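Local structure of 2'-deoxycytidine 5'-triphosphate deaminase (Agrobacterium tumefaciens, 2R9Q) at residues A41-L47 with S161-R167; A108-P112 with Y293-F297; F122-D128 with P143-S149. The protein probably catalyses the hydrolytic deamination of dCTP to dUTP, a step that supplies the precursor of thymidine nucleotides. The contacts are given in a common frame with arbitrary orientation. Numbering follows the deposited sequence.

Contact 1: residues A41-L47 with S161-R167; sequences ASLDLRL and SRLSQIR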
ATOM      1  N   ALA B  41      -2.278  14.235  37.031  1.00 62.05           N
ATOM      2  CA  ALA B  41      -2.264  12.804  37.407  1.00 61.20           C
ATOM      3  C   ALA B  41      -1.329  11.913  36.548  1.00 61.44           C
ATOM      4  O   ALA B  41      -1.576  10.706  36.390  1.00 59.94           O
ATOM      5  CB  ALA B  41      -3.662  12.267  37.378  1.00 60.73           C
ATOM      6  N   SER B  42      -0.259  12.525  36.015  1.00 61.48           N
ATOM      7  CA  SER B  42       0.741  11.854  35.179  1.00 60.98           C
ATOM      8  C   SER B  42       1.947  12.763  34.971  1.00 60.73           C
ATOM      9  O   SER B  42       1.934  13.935  35.321  1.00 61.07           O
ATOM     10  CB  SER B  42       0.156  11.450  33.818  1.00 61.14           C
ATOM     11  OG  SER B  42      -0.419  12.568  33.149  1.00 61.19           O
ATOM     12  N   LEU B  43       2.996  12.200  34.403  1.00 60.30           N
ATOM     13  CA  LEU B  43       4.186  12.918  34.022  1.00 59.74           C
ATOM     14  C   LEU B  43       4.569  12.627  32.561  1.00 59.33           C
ATOM     15  O   LEU B  43       4.699  11.484  32.146  1.00 58.81           O
ATOM     16  CB  LEU B  43       5.307  12.518  34.971  1.00 59.97           C
ATOM     17  CG  LEU B  43       6.760  12.847  34.644  1.00 59.22           C
ATOM     18  CD1 LEU B  43       7.116  14.292  34.931  1.00 54.63           C
ATOM     19  CD2 LEU B  43       7.630  11.866  35.375  1.00 58.80           C
ATOM     20  N   ASP B  44       4.733  13.684  31.782  1.00 59.82           N
ATOM     21  CA  ASP B  44       5.411  13.629  30.476  1.00 60.10           C
ATOM     22  C   ASP B  44       6.841  13.109  30.570  1.00 59.50           C
ATOM     23  O   ASP B  44       7.581  13.424  31.507  1.00 58.53           O
ATOM     24  CB  ASP B  44       5.417  14.991  29.786  1.00 59.93           C
ATOM     25  CG  ASP B  44       4.056  15.355  29.222  1.00 60.84           C
ATOM     26  OD1 ASP B  44       3.080  14.612  29.506  1.00 60.32           O
ATOM     27  OD2 ASP B  44       3.979  16.373  28.493  1.00 57.10           O
ATOM     28  N   LEU B  45       7.174  12.283  29.586  1.00 58.88           N
ATOM     29  CA  LEU B  45       8.479  11.687  29.431  1.00 58.50           C
ATOM     30  C   LEU B  45       9.177  12.333  28.245  1.00 57.99           C
ATOM     31  O   LEU B  45       8.560  12.606  27.230  1.00 58.24           O
ATOM     32  CB  LEU B  45       8.361  10.172  29.213  1.00 58.29           C
ATOM     33  CG  LEU B  45       7.704   9.327  30.295  1.00 56.90           C
ATOM     34  CD1 LEU B  45       7.346   7.950  29.688  1.00 56.26           C
ATOM     35  CD2 LEU B  45       8.607   9.225  31.528  1.00 54.69           C
ATOM     36  N   ARG B  46      10.468  12.570  28.392  1.00 57.75           N
ATOM     37  CA  ARG B  46      11.258  13.252  27.405  1.00 57.86           C
ATOM     38  C   ARG B  46      12.266  12.309  26.791  1.00 56.70           C
ATOM     39  O   ARG B  46      12.874  11.516  27.479  1.00 54.29           O
ATOM     40  CB  ARG B  46      12.029  14.423  28.034  1.00 58.67           C
ATOM     41  CG  ARG B  46      11.204  15.522  28.662  1.00 58.93           C
ATOM     42  CD  ARG B  46      12.077  16.549  29.342  1.00 59.63           C
ATOM     43  NE  ARG B  46      12.662  16.077  30.607  1.00 59.45           N
ATOM     44  CZ  ARG B  46      13.375  16.849  31.432  1.00 61.07           C
ATOM     45  NH1 ARG B  46      13.883  16.347  32.543  1.00 62.67           N
ATOM     46  NH2 ARG B  46      13.576  18.125  31.157  1.00 58.95           N
ATOM     47  N   LEU B  47      12.456  12.462  25.490  1.00 57.04           N
ATOM     48  CA  LEU B  47      13.519  11.793  24.747  1.00 57.43           C
ATOM     49  C   LEU B  47      14.909  12.248  25.170  1.00 57.92           C
ATOM     50  O   LEU B  47      15.166  13.451  25.432  1.00 56.73           O
ATOM     51  CB  LEU B  47      13.384  12.021  23.224  1.00 57.14           C
ATOM     52  CG  LEU B  47      12.033  11.790  22.533  1.00 55.06           C
ATOM     53  CD1 LEU B  47      12.181  11.930  21.015  1.00 51.61           C
ATOM     54  CD2 LEU B  47      11.420  10.465  22.942  1.00 52.54           C
ATOM     55  N   SER B 161      11.842  16.070  23.517  1.00 56.95           N
ATOM     56  CA  SER B 161      10.521  15.877  22.939  1.00 56.78           C
ATOM     57  C   SER B 161       9.677  15.014  23.861  1.00 56.70           C
ATOM     58  O   SER B 161      10.178  14.105  24.503  1.00 55.76           O
ATOM     59  CB  SER B 161      10.594  15.310  21.512  1.00 56.62           C
ATOM     60  OG  SER B 161      11.180  16.224  20.606  1.00 55.40           O
ATOM     61  N   ARG B 162       8.400  15.349  23.957  1.00 57.08           N
ATOM     62  CA  ARG B 162       7.491  14.680  24.873  1.00 57.74           C
ATOM     63  C   ARG B 162       6.397  14.038  24.062  1.00 57.85           C
ATOM     64  O   ARG B 162       5.595  14.723  23.501  1.00 57.04           O
ATOM     65  CB  ARG B 162       6.940  15.687  25.864  1.00 56.99           C
ATOM     66  CG  ARG B 162       7.965  16.083  26.895  1.00 58.09           C
ATOM     67  CD  ARG B 162       7.864  17.501  27.353  1.00 56.65           C
ATOM     68  NE  ARG B 162       6.548  17.753  27.906  1.00 58.77           N
ATOM     69  CZ  ARG B 162       6.180  18.825  28.602  1.00 58.86           C
ATOM     70  NH1 ARG B 162       7.027  19.790  28.883  1.00 58.89           N
ATOM     71  NH2 ARG B 162       4.933  18.917  29.042  1.00 61.27           N
ATOM     72  N   LEU B 163       6.406  12.714  23.958  1.00 59.50           N
ATOM     73  CA  LEU B 163       5.406  12.005  23.147  1.00 59.69           C
ATOM     74  C   LEU B 163       4.468  11.170  24.010  1.00 59.42           C
ATOM     75  O   LEU B 163       3.332  10.894  23.643  1.00 58.59           O
ATOM     76  CB  LEU B 163       6.076  11.181  22.066  1.00 60.02           C
ATOM     77  CG  LEU B 163       6.857  11.822  20.897  1.00 60.94           C
ATOM     78  CD1 LEU B 163       8.206  12.372  21.339  1.00 62.14           C
ATOM     79  CD2 LEU B 163       7.122  10.779  19.828  1.00 60.42           C
ATOM     80  N   SER B 164       4.914  10.898  25.220  1.00 60.03           N
ATOM     81  CA  SER B 164       4.306   9.923  26.077  1.00 60.12           C
ATOM     82  C   SER B 164       4.192  10.432  27.488  1.00 59.46           C
ATOM     83  O   SER B 164       4.857  11.374  27.860  1.00 59.19           O
ATOM     84  CB  SER B 164       5.184   8.684  26.040  1.00 59.92           C
ATOM     85  OG  SER B 164       4.539   7.609  26.642  1.00 61.93           O
ATOM     86  N   GLN B 165       3.333   9.797  28.271  1.00 59.99           N
ATOM     87  CA  GLN B 165       3.223  10.073  29.704  1.00 60.14           C
ATOM     88  C   GLN B 165       3.008   8.828  30.582  1.00 59.78           C
ATOM     89  O   GLN B 165       2.460   7.824  30.152  1.00 58.32           O
ATOM     90  CB  GLN B 165       2.183  11.138  29.995  1.00 60.06           C
ATOM     91  CG  GLN B 165       0.898  10.972  29.337  1.00 60.85           C
ATOM     92  CD  GLN B 165       0.029  12.192  29.443  1.00 63.50           C
ATOM     93  OE1 GLN B 165      -1.193  12.079  29.430  1.00 66.32           O
ATOM     94  NE2 GLN B 165       0.640  13.367  29.576  1.00 64.89           N
ATOM     95  N   ILE B 166       3.497   8.935  31.815  1.00 60.33           N
ATOM     96  CA  ILE B 166       3.466   7.873  32.803  1.00 60.64           C
ATOM     97  C   ILE B 166       2.593   8.298  34.015  1.00 61.05           C
ATOM     98  O   ILE B 166       2.764   9.382  34.574  1.00 60.46           O
ATOM     99  CB  ILE B 166       4.919   7.466  33.190  1.00 60.29           C
ATOM    100  CG1 ILE B 166       4.956   6.224  34.083  1.00 61.25           C
ATOM    101  CG2 ILE B 166       5.679   8.585  33.867  1.00 60.14           C
ATOM    102  CD1 ILE B 166       6.357   5.807  34.407  1.00 60.42           C
ATOM    103  N   ARG B 167       1.635   7.447  34.375  1.00 60.69           N
ATOM    104  CA  ARG B 167       0.782   7.633  35.553  1.00 61.11           C
ATOM    105  C   ARG B 167       1.199   6.643  36.639  1.00 61.02           C
ATOM    106  O   ARG B 167       1.335   5.457  36.382  1.00 59.36           O
ATOM    107  CB  ARG B 167      -0.677   7.416  35.159  1.00 60.94           C
ATOM    108  CG  ARG B 167      -1.699   7.416  36.287  1.00 60.14           C
ATOM    109  CD  ARG B 167      -3.106   7.535  35.729  1.00 59.25           C
ATOM    110  NE  ARG B 167      -3.401   8.868  35.170  1.00 58.63           N
ATOM    111  CZ  ARG B 167      -4.567   9.226  34.648  1.00 55.67           C
ATOM    112  NH1 ARG B 167      -5.552   8.361  34.570  1.00 58.60           N
ATOM    113  NH2 ARG B 167      -4.747  10.455  34.186  1.00 55.09           N
TER
HETATM  114  O   HOH W   1       8.654  11.249  24.981  1.00 34.03           O
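Leu-45, Asp-44 and Ile-166 bury more surface here than the other residues of this antiparallel strand pair, and they show how a sheet separates its chemistry by face. On one face Leu-45 CD2 lies 3.8 Å from Ile-166 CG2. In the plane of the sheet, Leu-43 N donates to Ile-166 O and Ile-166 N to Leu-43 O, both at 2.8 Å. Leu-45 also touches Leu-96 and Leu-144, reaching the second sheet of what is, by family, a dUTPase-like β-barrel domain. On the other face sits Asp-44. Its OD2 forms a salt bridge with Arg-162 NH2 (2.8 Å), and OD1 accepts a 2.7 Å hydrogen bond from Gln-165 NE2; Lys-113 adds a second positive charge, while Arg-162 also pairs with Asp-34 and Asp-36. Leu-45 N bonds to Ser-164 O and Leu-47 N to Ser-161 O, both at 3.0 Å, so 161-167 holds one residue more over this interval. There a water links Leu-45 O (2.6 Å) to Leu-163 N (2.9 Å).

Contact 2: residues A108-P112 with Y293-F297; sequences ASANP and YAGFF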
ATOM      1  N   ALA B 108       3.349   1.691  37.787  1.00 62.53           N
ATOM      2  CA  ALA B 108       2.925   2.689  36.820  1.00 62.17           C
ATOM      3  C   ALA B 108       2.513   2.126  35.454  1.00 61.39           C
ATOM      4  O   ALA B 108       2.868   1.018  35.089  1.00 60.37           O
ATOM      5  CB  ALA B 108       3.967   3.796  36.693  1.00 60.80           C
ATOM      6  N   SER B 109       1.708   2.903  34.733  1.00 61.22           N
ATOM      7  CA  SER B 109       1.409   2.629  33.326  1.00 60.79           C
ATOM      8  C   SER B 109       1.694   3.864  32.390  1.00 59.64           C
ATOM      9  O   SER B 109       1.796   4.980  32.841  1.00 58.10           O
ATOM     10  CB  SER B 109      -0.021   2.092  33.196  1.00 60.60           C
ATOM     11  OG  SER B 109      -0.992   3.075  33.454  1.00 61.29           O
ATOM     12  N   ALA B 110       1.831   3.612  31.091  1.00 58.93           N
ATOM     13  CA  ALA B 110       2.122   4.649  30.091  1.00 58.23           C
ATOM     14  C   ALA B 110       1.086   4.660  28.955  1.00 57.64           C
ATOM     15  O   ALA B 110       0.494   3.632  28.609  1.00 58.68           O
ATOM     16  CB  ALA B 110       3.537   4.488  29.548  1.00 57.23           C
ATOM     17  N   ASN B 111       0.823   5.859  28.447  1.00 57.20           N
ATOM     18  CA  ASN B 111      -0.051   6.111  27.322  1.00 57.05           C
ATOM     19  C   ASN B 111       0.522   7.274  26.509  1.00 57.03           C
ATOM     20  O   ASN B 111       1.255   8.105  27.055  1.00 56.81           O
ATOM     21  CB  ASN B 111      -1.455   6.466  27.795  1.00 56.89           C
ATOM     22  CG  ASN B 111      -2.331   5.271  27.960  1.00 56.70           C
ATOM     23  OD1 ASN B 111      -2.215   4.287  27.217  1.00 58.74           O
ATOM     24  ND2 ASN B 111      -3.243   5.346  28.917  1.00 52.93           N
ATOM     25  N   PRO B 112       0.238   7.315  25.197  1.00 56.96           N
ATOM     26  CA  PRO B 112       0.596   8.497  24.428  1.00 56.66           C
ATOM     27  C   PRO B 112      -0.103   9.752  24.885  1.00 55.99           C
ATOM     28  O   PRO B 112      -1.215   9.690  25.341  1.00 55.56           O
ATOM     29  CB  PRO B 112       0.181   8.134  23.013  1.00 57.00           C
ATOM     30  CG  PRO B 112      -0.793   7.025  23.173  1.00 57.11           C
ATOM     31  CD  PRO B 112      -0.367   6.275  24.347  1.00 56.92           C
ATOM     32  N   TYR B 293      -4.688   5.152  20.220  1.00 63.55           N
ATOM     33  CA  TYR B 293      -4.019   6.155  21.070  1.00 64.48           C
ATOM     34  C   TYR B 293      -4.889   6.632  22.250  1.00 64.25           C
ATOM     35  O   TYR B 293      -4.751   7.753  22.712  1.00 62.36           O
ATOM     36  CB  TYR B 293      -3.527   7.349  20.247  1.00 64.10           C
ATOM     37  CG  TYR B 293      -2.954   6.934  18.932  1.00 63.62           C
ATOM     38  CD1 TYR B 293      -1.809   6.170  18.883  1.00 64.65           C
ATOM     39  CD2 TYR B 293      -3.586   7.250  17.736  1.00 62.96           C
ATOM     40  CE1 TYR B 293      -1.272   5.735  17.674  1.00 62.99           C
ATOM     41  CE2 TYR B 293      -3.059   6.824  16.524  1.00 63.80           C
ATOM     42  CZ  TYR B 293      -1.891   6.066  16.500  1.00 63.47           C
ATOM     43  OH  TYR B 293      -1.329   5.652  15.304  1.00 62.20           O
ATOM     44  N   ALA B 294      -5.763   5.736  22.719  1.00 64.89           N
ATOM     45  CA  ALA B 294      -6.522   5.954  23.956  1.00 65.32           C
ATOM     46  C   ALA B 294      -5.520   6.382  25.012  1.00 64.96           C
ATOM     47  O   ALA B 294      -4.379   5.907  25.047  1.00 65.08           O
ATOM     48  CB  ALA B 294      -7.297   4.676  24.400  1.00 64.87           C
ATOM     49  N   GLY B 295      -5.927   7.340  25.818  1.00 64.40           N
ATOM     50  CA  GLY B 295      -5.008   7.941  26.744  1.00 64.18           C
ATOM     51  C   GLY B 295      -5.593   8.271  28.088  1.00 63.55           C
ATOM     52  O   GLY B 295      -6.701   7.842  28.471  1.00 61.90           O
ATOM     53  N   PHE B 296      -4.795   9.039  28.808  1.00 63.83           N
ATOM     54  CA  PHE B 296      -5.151   9.494  30.139  1.00 64.03           C
ATOM     55  C   PHE B 296      -5.984  10.779  30.054  1.00 63.98           C
ATOM     56  O   PHE B 296      -5.746  11.607  29.223  1.00 62.98           O
ATOM     57  CB  PHE B 296      -3.882   9.703  30.964  1.00 63.28           C
ATOM     58  CG  PHE B 296      -3.134   8.440  31.263  1.00 61.14           C
ATOM     59  CD1 PHE B 296      -3.800   7.296  31.715  1.00 61.79           C
ATOM     60  CD2 PHE B 296      -1.751   8.390  31.124  1.00 60.57           C
ATOM     61  CE1 PHE B 296      -3.086   6.143  32.032  1.00 60.98           C
ATOM     62  CE2 PHE B 296      -1.043   7.243  31.420  1.00 59.18           C
ATOM     63  CZ  PHE B 296      -1.711   6.116  31.870  1.00 60.84           C
ATOM     64  N   PHE B 297      -7.008  10.856  30.894  1.00 64.99           N
ATOM     65  CA  PHE B 297      -7.765  12.066  31.172  1.00 65.33           C
ATOM     66  C   PHE B 297      -7.354  12.567  32.546  1.00 65.82           C
ATOM     67  O   PHE B 297      -7.253  11.792  33.487  1.00 64.74           O
ATOM     68  CB  PHE B 297      -9.263  11.759  31.151  1.00 65.27           C
ATOM     69  CG  PHE B 297      -9.812  11.604  29.786  1.00 63.92           C
ATOM     70  CD1 PHE B 297     -10.704  12.518  29.281  1.00 65.68           C
ATOM     71  CD2 PHE B 297      -9.408  10.551  28.971  1.00 63.74           C
ATOM     72  CE1 PHE B 297     -11.204  12.361  27.992  1.00 66.29           C
ATOM     73  CE2 PHE B 297      -9.888  10.412  27.707  1.00 62.65           C
ATOM     74  CZ  PHE B 297     -10.795  11.303  27.218  1.00 64.72           C
TER
HETATM   75  O   HOH W   2      -3.895   9.910  23.856  1.00 33.73           O
HETATM   76  O   HOH W   3      -2.272  10.000  27.902  1.00 38.27           O
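The Phe-296 ring lies over the side chain of Asn-111, whose CB sits 4.0 Å from the ring centroid and 21° off its normal, a CH-pi contact. Asn-111 ND2 is over the same ring, 3.2 Å from Phe-296 CE1, and its polar end is satisfied elsewhere by a hydrogen bond to Glu-278 on strand 275-281. At the ring edge Ser-109 OG approaches Phe-296 CZ to 3.5 Å; that hydroxyl is hydrogen-bonded to Arg-169. Further along, Pro-112 CG rests 4.0 Å from Tyr-293 CB, at the edge of the tyrosine ring, and the Tyr-293 hydroxyl continues to Asp-120. No direct hydrogen bond joins the two segments. Water takes that role: one molecule donates to Pro-112 O (3.1 Å) and Tyr-293 O (2.6 Å), and another donates to Pro-112 O (2.8 Å) and accepts from Phe-296 N (2.8 Å). The end-to-end directions of the touching parts are 125° apart, and no β-ladder forms between them. Segment 108-112 belongs to the N-terminal deaminase family region and 293-297 to the C-terminal one, which is consistent with an interface between two dUTPase-like units in a single chain, made by side-chain overlap and bridging water.

Contact 3: residues F122-D128 with P143-S149; sequences FTRVMTD and PLYLEIS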
ATOM      1  N   PHE B 122       2.674   5.791  16.484  1.00 49.92           N
ATOM      2  CA  PHE B 122       2.707   4.596  17.315  1.00 50.73           C
ATOM      3  C   PHE B 122       3.865   4.697  18.284  1.00 50.69           C
ATOM      4  O   PHE B 122       4.985   4.985  17.892  1.00 49.99           O
ATOM      5  CB  PHE B 122       2.795   3.373  16.407  1.00 51.71           C
ATOM      6  CG  PHE B 122       3.115   2.099  17.085  1.00 52.13           C
ATOM      7  CD1 PHE B 122       2.117   1.131  17.267  1.00 53.47           C
ATOM      8  CD2 PHE B 122       4.402   1.822  17.492  1.00 54.25           C
ATOM      9  CE1 PHE B 122       2.398  -0.046  17.868  1.00 55.01           C
ATOM     10  CE2 PHE B 122       4.704   0.605  18.092  1.00 55.89           C
ATOM     11  CZ  PHE B 122       3.681  -0.329  18.282  1.00 54.58           C
ATOM     12  N   THR B 123       3.574   4.472  19.559  1.00 51.73           N
ATOM     13  CA  THR B 123       4.561   4.470  20.634  1.00 52.79           C
ATOM     14  C   THR B 123       4.286   3.354  21.661  1.00 53.53           C
ATOM     15  O   THR B 123       3.149   2.951  21.862  1.00 53.59           O
ATOM     16  CB  THR B 123       4.677   5.872  21.378  1.00 52.51           C
ATOM     17  OG1 THR B 123       3.475   6.170  22.084  1.00 51.34           O
ATOM     18  CG2 THR B 123       4.982   7.003  20.405  1.00 52.05           C
ATOM     19  N   ARG B 124       5.360   2.865  22.271  1.00 54.22           N
ATOM     20  CA  ARG B 124       5.348   1.889  23.353  1.00 55.05           C
ATOM     21  C   ARG B 124       6.481   2.224  24.324  1.00 55.22           C
ATOM     22  O   ARG B 124       7.630   2.324  23.928  1.00 53.56           O
ATOM     23  CB  ARG B 124       5.619   0.476  22.825  1.00 55.61           C
ATOM     24  CG  ARG B 124       4.617  -0.052  21.863  1.00 56.60           C
ATOM     25  CD  ARG B 124       3.349  -0.396  22.542  1.00 58.71           C
ATOM     26  NE  ARG B 124       2.454  -1.130  21.648  1.00 58.63           N
ATOM     27  CZ  ARG B 124       1.497  -0.570  20.922  1.00 62.11           C
ATOM     28  NH1 ARG B 124       1.292   0.747  20.938  1.00 64.60           N
ATOM     29  NH2 ARG B 124       0.742  -1.331  20.157  1.00 64.40           N
ATOM     30  N   VAL B 125       6.152   2.399  25.597  1.00 56.99           N
ATOM     31  CA  VAL B 125       7.159   2.405  26.653  1.00 57.85           C
ATOM     32  C   VAL B 125       7.619   0.983  27.030  1.00 59.34           C
ATOM     33  O   VAL B 125       6.807   0.071  27.234  1.00 58.76           O
ATOM     34  CB  VAL B 125       6.703   3.172  27.875  1.00 57.48           C
ATOM     35  CG1 VAL B 125       7.788   3.188  28.926  1.00 55.30           C
ATOM     36  CG2 VAL B 125       6.361   4.577  27.483  1.00 57.70           C
ATOM     37  N   MET B 126       8.933   0.786  27.063  1.00 61.49           N
ATOM     38  CA  MET B 126       9.481  -0.471  27.562  1.00 64.10           C
ATOM     39  C   MET B 126      10.410  -0.303  28.776  1.00 63.77           C
ATOM     40  O   MET B 126      11.070   0.721  28.958  1.00 63.12           O
ATOM     41  CB  MET B 126      10.102  -1.346  26.450  1.00 63.63           C
ATOM     42  CG  MET B 126      10.993  -0.655  25.466  1.00 65.27           C
ATOM     43  SD  MET B 126      11.532  -1.692  24.084  1.00 67.69           S
ATOM     44  CE  MET B 126      12.553  -2.901  24.859  1.00 64.57           C
ATOM     45  N   THR B 127      10.340  -1.322  29.638  1.00 64.77           N
ATOM     46  CA  THR B 127      11.171  -1.489  30.807  1.00 65.32           C
ATOM     47  C   THR B 127      12.135  -2.665  30.594  1.00 65.58           C
ATOM     48  O   THR B 127      11.911  -3.530  29.752  1.00 64.11           O
ATOM     49  CB  THR B 127      10.353  -1.749  32.128  1.00 65.14           C
ATOM     50  OG1 THR B 127       9.488  -2.884  31.986  1.00 67.39           O
ATOM     51  CG2 THR B 127       9.590  -0.598  32.557  1.00 62.38           C
ATOM     52  N   ASP B 128      13.220  -2.665  31.363  1.00 67.11           N
ATOM     53  CA  ASP B 128      14.066  -3.856  31.529  1.00 68.09           C
ATOM     54  C   ASP B 128      13.188  -5.013  32.021  1.00 68.67           C
ATOM     55  O   ASP B 128      12.276  -4.810  32.831  1.00 68.61           O
ATOM     56  CB  ASP B 128      15.182  -3.606  32.549  1.00 68.42           C
ATOM     57  CG  ASP B 128      16.340  -2.734  32.014  1.00 68.52           C
ATOM     58  OD1 ASP B 128      16.366  -2.302  30.833  1.00 65.08           O
ATOM     59  OD2 ASP B 128      17.260  -2.493  32.822  1.00 70.66           O
ATOM     60  N   PRO B 143      15.848   2.033  33.827  1.00 63.02           N
ATOM     61  CA  PRO B 143      15.653   2.991  32.761  1.00 63.04           C
ATOM     62  C   PRO B 143      14.326   2.787  32.049  1.00 62.15           C
ATOM     63  O   PRO B 143      13.672   1.770  32.235  1.00 61.45           O
ATOM     64  CB  PRO B 143      16.817   2.691  31.828  1.00 62.81           C
ATOM     65  CG  PRO B 143      16.997   1.266  31.973  1.00 63.48           C
ATOM     66  CD  PRO B 143      16.708   0.924  33.390  1.00 62.89           C
ATOM     67  N   LEU B 144      13.942   3.794  31.258  1.00 61.72           N
ATOM     68  CA  LEU B 144      12.760   3.728  30.406  1.00 60.29           C
ATOM     69  C   LEU B 144      13.152   4.009  28.948  1.00 59.35           C
ATOM     70  O   LEU B 144      14.087   4.774  28.663  1.00 57.31           O
ATOM     71  CB  LEU B 144      11.680   4.713  30.883  1.00 60.19           C
ATOM     72  CG  LEU B 144      11.043   4.574  32.273  1.00 60.12           C
ATOM     73  CD1 LEU B 144      10.229   5.851  32.639  1.00 58.51           C
ATOM     74  CD2 LEU B 144      10.173   3.314  32.425  1.00 59.06           C
ATOM     75  N   TYR B 145      12.426   3.357  28.040  1.00 59.13           N
ATOM     76  CA  TYR B 145      12.648   3.473  26.610  1.00 58.71           C
ATOM     77  C   TYR B 145      11.328   3.732  25.930  1.00 57.43           C
ATOM     78  O   TYR B 145      10.287   3.229  26.386  1.00 56.23           O
ATOM     79  CB  TYR B 145      13.302   2.206  26.069  1.00 59.34           C
ATOM     80  CG  TYR B 145      14.653   1.928  26.674  1.00 60.32           C
ATOM     81  CD1 TYR B 145      15.827   2.320  26.029  1.00 61.35           C
ATOM     82  CD2 TYR B 145      14.769   1.292  27.908  1.00 60.31           C
ATOM     83  CE1 TYR B 145      17.067   2.084  26.591  1.00 60.19           C
ATOM     84  CE2 TYR B 145      16.007   1.072  28.476  1.00 60.89           C
ATOM     85  CZ  TYR B 145      17.153   1.470  27.813  1.00 60.56           C
ATOM     86  OH  TYR B 145      18.392   1.232  28.359  1.00 61.78           O
ATOM     87  N   LEU B 146      11.355   4.575  24.893  1.00 55.87           N
ATOM     88  CA  LEU B 146      10.191   4.749  24.000  1.00 55.20           C
ATOM     89  C   LEU B 146      10.467   4.182  22.604  1.00 54.38           C
ATOM     90  O   LEU B 146      11.399   4.566  21.923  1.00 53.95           O
ATOM     91  CB  LEU B 146       9.701   6.197  23.922  1.00 54.63           C
ATOM     92  CG  LEU B 146       8.282   6.465  23.400  1.00 54.54           C
ATOM     93  CD1 LEU B 146       7.232   5.861  24.301  1.00 50.77           C
ATOM     94  CD2 LEU B 146       7.992   7.952  23.171  1.00 54.47           C
ATOM     95  N   GLU B 147       9.660   3.210  22.224  1.00 53.92           N
ATOM     96  CA  GLU B 147       9.552   2.781  20.846  1.00 53.79           C
ATOM     97  C   GLU B 147       8.647   3.738  20.057  1.00 52.15           C
ATOM     98  O   GLU B 147       7.537   4.039  20.490  1.00 50.93           O
ATOM     99  CB  GLU B 147       8.989   1.397  20.819  1.00 54.54           C
ATOM    100  CG  GLU B 147       9.157   0.644  19.548  1.00 57.98           C
ATOM    101  CD  GLU B 147       8.831  -0.854  19.756  1.00 63.34           C
ATOM    102  OE1 GLU B 147       7.629  -1.225  19.645  1.00 63.64           O
ATOM    103  OE2 GLU B 147       9.782  -1.644  20.046  1.00 66.23           O
ATOM    104  N   ILE B 148       9.141   4.223  18.918  1.00 50.46           N
ATOM    105  CA  ILE B 148       8.425   5.178  18.091  1.00 49.46           C
ATOM    106  C   ILE B 148       8.373   4.692  16.667  1.00 48.81           C
ATOM    107  O   ILE B 148       9.397   4.460  16.029  1.00 47.07           O
ATOM    108  CB  ILE B 148       9.044   6.640  18.079  1.00 49.50           C
ATOM    109  CG1 ILE B 148       9.319   7.196  19.465  1.00 49.40           C
ATOM    110  CG2 ILE B 148       8.127   7.637  17.305  1.00 50.44           C
ATOM    111  CD1 ILE B 148      10.227   8.437  19.498  1.00 47.04           C
ATOM    112  N   SER B 149       7.155   4.589  16.164  1.00 48.89           N
ATOM    113  CA  SER B 149       6.907   4.405  14.739  1.00 49.92           C
ATOM    114  C   SER B 149       5.827   5.351  14.212  1.00 50.43           C
ATOM    115  O   SER B 149       4.637   5.166  14.494  1.00 50.74           O
ATOM    116  CB  SER B 149       6.519   2.960  14.426  1.00 49.95           C
ATOM    117  OG  SER B 149       6.613   2.767  13.043  1.00 48.95           O
TER
HETATM  118  O   HOH W   4      18.434  -1.331  29.588  1.00 37.37           O
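Six main-chain hydrogen bonds hold these strands in antiparallel register, two at each of three hydrogen-bonded pairs. Ser-149 N donates to Phe-122 O at 2.8 Å and Phe-122 N to Ser-149 O at 2.9 Å; Glu-147 N meets Arg-124 O at 2.8 Å and Arg-124 N meets Glu-147 O at 3.0 Å; Met-126 N reaches Tyr-145 O at 2.9 Å and Tyr-145 N reaches Met-126 O at 3.1 Å. Between them, at the non-hydrogen-bonded positions, CA-H...O contacts fill in, the shortest being Thr-123 CA to Glu-147 O at 3.0 Å. Beyond the regular ladder a water spans Asp-128 OD1 (2.6 Å) and Tyr-145 OH (2.8 Å), and the same carboxylate oxygen accepts from the backbone of Val-66. Glu-147 turns its OE1 to Ser-57, while Arg-124 bonds through NH2 to Gly-287 O of the second subunit.

The packing differs by face. Val-125 CG2 lies 3.5 Å from Leu-146 CD1, and Val-125 CG1 is 4.2 Å from Leu-144 CD2; this largely aliphatic face, which also carries Thr-123 and Thr-127, meets Leu-163 and Ser-164 of strand 162-170. On the reverse, Met-126 CG packs 3.7 Å from Tyr-145 CB, near Val-66, and Phe-122 and Ser-149 touch Val-322 of the second subunit. The ladder itself rests on main-chain atoms, which leaves the side chains to give the sheet a mainly apolar face toward the domain interior and a mixed one that takes part in subunit association.

Burial and depth need not coincide. The centre of contact 2 lies about 4 Å from the centre of the chain, the closest of the three, yet this contact is partly buried and water-bridged; it joins the N- and C-terminal family regions. Contacts 1 and 3 are buried β-ladders within the N-terminal one. They belong to different sheets, which meet where Leu-45 touches Leu-144 and Leu-163 touches Ile-148. Contact 1 adds a cluster of charges to its ladder, whereas contact 3 relies on backbone bonds and reaches another subunit. Strands 162-170 and 106-112 are sheet neighbours, and Arg-167 ties contact 1 to contact 2 through Phe-297. Ala-110 against Val-125 brings contacts 2 and 3 together.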